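Long-range contact in amino acid ABC transporter, periplasmic amino acid-binding protein (Brucella ovis, PDB 4Z9N), which binds glutathione and, as the periplasmic binding component of an amino acid ABC transporter, probably delivers its ligand for uptake: residues N233-A238 and K284-V289. Sequence-based numbering, arbitrary orientation.
Sequences NALLNA and KIIKGV
Leu-235, Ile-286 and Ile-285 carry this contact, a helix-helix packing in a periplasmic solute-binding protein of family 3, where segment 233-238 of helix 222-240 packs on segment 284-289 of helix 281-289. The two short segments cross steeply, at -80° to each other, with axes 10.3 Å apart at their closest, and the interface between them is wholly apolar, without a hydrogen bond across it. From Leu-235 it is the CD2 branch that reaches over: this methyl comes within 3.5 Å of Ile-285 CG2, the two side chains crossing at about a right angle. The same methyl also meets Val-289 CG2 at 4.1 Å and Ile-286 CD1 at 4.2 Å, so one leucine branch touches three residues of 284-289. Ile-285 divides its two arms: CG2 goes to the leucine, while CD1, at the end of the longer arm, approaches Ala-234 CB at 3.9 Å. Tyr-48 of helix 44-57 and Ile-295 of helix 292-299 also pack on Leu-235, and Ala-55 of helix 44-57 touches Ile-285. Away from the interface, Asn-237 ND2 bonds back to Asn-233 O, which Asn-237 N reaches from the other face of the carbonyl plane. Ala-234 and Ala-238, one turn apart, both direct CB toward 284-289, Ala-234 meeting Ile-285 and Ala-238 meeting Ile-286. In Ile-286, CG1 lies 4.0 Å from Ala-238 CB, and chi2 of -59° places the CD1 methyl beyond it, where it presses on Ala-238 CB at 3.5 Å, tighter than usual for two carbons.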
ATOM      1  N   ASN D 233       5.531  -1.689   8.749  1.00 11.57           N
ATOM      2  CA  ASN D 233       4.539  -0.731   9.213  1.00 15.06           C
ATOM      3  C   ASN D 233       4.863  -0.255  10.620  1.00 15.06           C
ATOM      4  O   ASN D 233       4.552   0.883  10.968  1.00 12.27           O
ATOM      5  CB  ASN D 233       3.137  -1.329   9.113  1.00 11.52           C
ATOM      6  CG  ASN D 233       2.616  -1.299   7.684  1.00 14.35           C
ATOM      7  OD1 ASN D 233       2.163  -0.259   7.218  1.00 14.41           O
ATOM      8  ND2 ASN D 233       2.716  -2.431   6.969  1.00 14.62           N
ATOM      9  N   ALA D 234       5.545  -1.093  11.405  1.00 16.79           N
ATOM     10  CA  ALA D 234       6.023  -0.652  12.705  1.00 17.06           C
ATOM     11  C   ALA D 234       7.029   0.477  12.521  1.00 16.71           C
ATOM     12  O   ALA D 234       6.992   1.472  13.251  1.00 18.16           O
ATOM     13  CB  ALA D 234       6.653  -1.806  13.492  1.00 15.13           C
ATOM     14  N   LEU D 235       7.922   0.327  11.548  1.00 13.63           N
ATOM     15  CA  LEU D 235       8.907   1.376  11.282  1.00 14.86           C
ATOM     16  C   LEU D 235       8.220   2.700  10.935  1.00 14.44           C
ATOM     17  O   LEU D 235       8.646   3.775  11.385  1.00 15.11           O
ATOM     18  CB  LEU D 235       9.848   0.967  10.144  1.00 15.45           C
ATOM     19  CG  LEU D 235      10.852  -0.141  10.491  1.00 15.39           C
ATOM     20  CD1 LEU D 235      11.539  -0.652   9.232  1.00 14.58           C
ATOM     21  CD2 LEU D 235      11.875   0.366  11.505  1.00 19.38           C
ATOM     22  N   LEU D 236       7.177   2.617  10.107  1.00 15.23           N
ATOM     23  CA  LEU D 236       6.418   3.807   9.715  1.00 15.45           C
ATOM     24  C   LEU D 236       5.666   4.428  10.899  1.00 17.11           C
ATOM     25  O   LEU D 236       5.736   5.639  11.116  1.00 14.16           O
ATOM     26  CB  LEU D 236       5.434   3.470   8.599  1.00 14.84           C
ATOM     27  CG  LEU D 236       6.079   3.127   7.240  1.00 11.29           C
ATOM     28  CD1 LEU D 236       5.018   2.787   6.174  1.00 12.35           C
ATOM     29  CD2 LEU D 236       6.999   4.264   6.743  1.00 12.24           C
ATOM     30  N   ASN D 237       4.929   3.602  11.647  1.00 12.60           N
ATOM     31  CA  ASN D 237       4.170   4.114  12.789  1.00 14.30           C
ATOM     32  C   ASN D 237       5.089   4.779  13.816  1.00 17.27           C
ATOM     33  O   ASN D 237       4.754   5.844  14.347  1.00 14.75           O
ATOM     34  CB  ASN D 237       3.347   2.996  13.457  1.00 15.70           C
ATOM     35  CG  ASN D 237       1.979   2.808  12.816  1.00 15.42           C
ATOM     36  OD1 ASN D 237       1.039   3.550  13.101  1.00 15.63           O
ATOM     37  ND2 ASN D 237       1.865   1.815  11.936  1.00 13.82           N
ATOM     38  N   ALA D 238       6.236   4.161  14.079  1.00 17.44           N
ATOM     39  CA  ALA D 238       7.179   4.703  15.053  1.00 19.58           C
ATOM     40  C   ALA D 238       7.644   6.090  14.630  1.00 17.80           C
ATOM     41  O   ALA D 238       7.687   7.011  15.452  1.00 18.10           O
ATOM     42  CB  ALA D 238       8.371   3.775  15.235  1.00 19.96           C
ATOM     43  N   LYS D 284      12.074  -3.849  20.077  1.00 23.68           N
ATOM     44  CA  LYS D 284      13.229  -4.544  19.513  1.00 24.31           C
ATOM     45  C   LYS D 284      13.632  -3.975  18.157  1.00 22.94           C
ATOM     46  O   LYS D 284      14.830  -3.788  17.909  1.00 22.91           O
ATOM     47  CB  LYS D 284      12.968  -6.046  19.372  1.00 23.34           C
ATOM     48  CG  LYS D 284      12.693  -6.777  20.668  1.00 32.77           C
ATOM     49  CD  LYS D 284      12.507  -8.271  20.391  1.00 34.80           C
ATOM     50  CE  LYS D 284      12.249  -9.068  21.663  1.00 40.79           C
ATOM     51  NZ  LYS D 284      13.071  -8.593  22.805  1.00 42.88           N
ATOM     52  N   ILE D 285      12.646  -3.707  17.290  1.00 20.68           N
ATOM     53  CA  ILE D 285      12.929  -3.128  15.982  1.00 19.77           C
ATOM     54  C   ILE D 285      13.611  -1.765  16.134  1.00 20.15           C
ATOM     55  O   ILE D 285      14.679  -1.526  15.568  1.00 20.52           O
ATOM     56  CB  ILE D 285      11.652  -2.992  15.098  1.00 18.23           C
ATOM     57  CG1 ILE D 285      11.023  -4.361  14.788  1.00 17.98           C
ATOM     58  CG2 ILE D 285      11.997  -2.268  13.834  1.00 17.49           C
ATOM     59  CD1 ILE D 285       9.642  -4.287  14.100  1.00 18.57           C
ATOM     60  N   ILE D 286      12.986  -0.861  16.879  1.00 20.16           N
ATOM     61  CA  ILE D 286      13.489   0.503  16.961  1.00 26.73           C
ATOM     62  C   ILE D 286      14.862   0.565  17.661  1.00 27.10           C
ATOM     63  O   ILE D 286      15.742   1.342  17.269  1.00 24.14           O
ATOM     64  CB  ILE D 286      12.457   1.406  17.664  1.00 24.86           C
ATOM     65  CG1 ILE D 286      11.128   1.363  16.909  1.00 22.22           C
ATOM     66  CG2 ILE D 286      12.946   2.832  17.706  1.00 22.74           C
ATOM     67  CD1 ILE D 286      11.229   1.812  15.439  1.00 19.68           C
ATOM     68  N   LYS D 287      15.059  -0.257  18.683  1.00 23.29           N
ATOM     69  CA  LYS D 287      16.376  -0.359  19.304  1.00 25.03           C
ATOM     70  C   LYS D 287      17.428  -0.836  18.307  1.00 25.14           C
ATOM     71  O   LYS D 287      18.572  -0.367  18.320  1.00 26.27           O
ATOM     72  CB  LYS D 287      16.328  -1.301  20.506  1.00 30.53           C
ATOM     73  CG  LYS D 287      15.557  -0.730  21.684  1.00 32.59           C
ATOM     74  CD  LYS D 287      16.156  -1.142  22.997  1.00 36.21           C
ATOM     75  CE  LYS D 287      15.385  -0.509  24.153  1.00 42.17           C
ATOM     76  NZ  LYS D 287      15.475  -1.308  25.413  1.00 43.04           N
ATOM     77  N   GLY D 288      17.029  -1.761  17.438  1.00 24.31           N
ATOM     78  CA  GLY D 288      17.951  -2.357  16.489  1.00 24.27           C
ATOM     79  C   GLY D 288      18.376  -1.451  15.347  1.00 23.64           C
ATOM     80  O   GLY D 288      19.550  -1.436  14.969  1.00 24.53           O
ATOM     81  N   VAL D 289      17.432  -0.694  14.790  1.00 23.43           N
ATOM     82  CA  VAL D 289      17.699   0.060  13.563  1.00 22.95           C
ATOM     83  C   VAL D 289      17.104   1.478  13.573  1.00 22.02           C
ATOM     84  O   VAL D 289      17.348   2.251  12.648  1.00 22.70           O
ATOM     85  CB  VAL D 289      17.179  -0.710  12.323  1.00 20.30           C
ATOM     86  CG1 VAL D 289      17.954  -2.040  12.130  1.00 21.06           C
ATOM     87  CG2 VAL D 289      15.681  -0.954  12.437  1.00 19.12           C
TER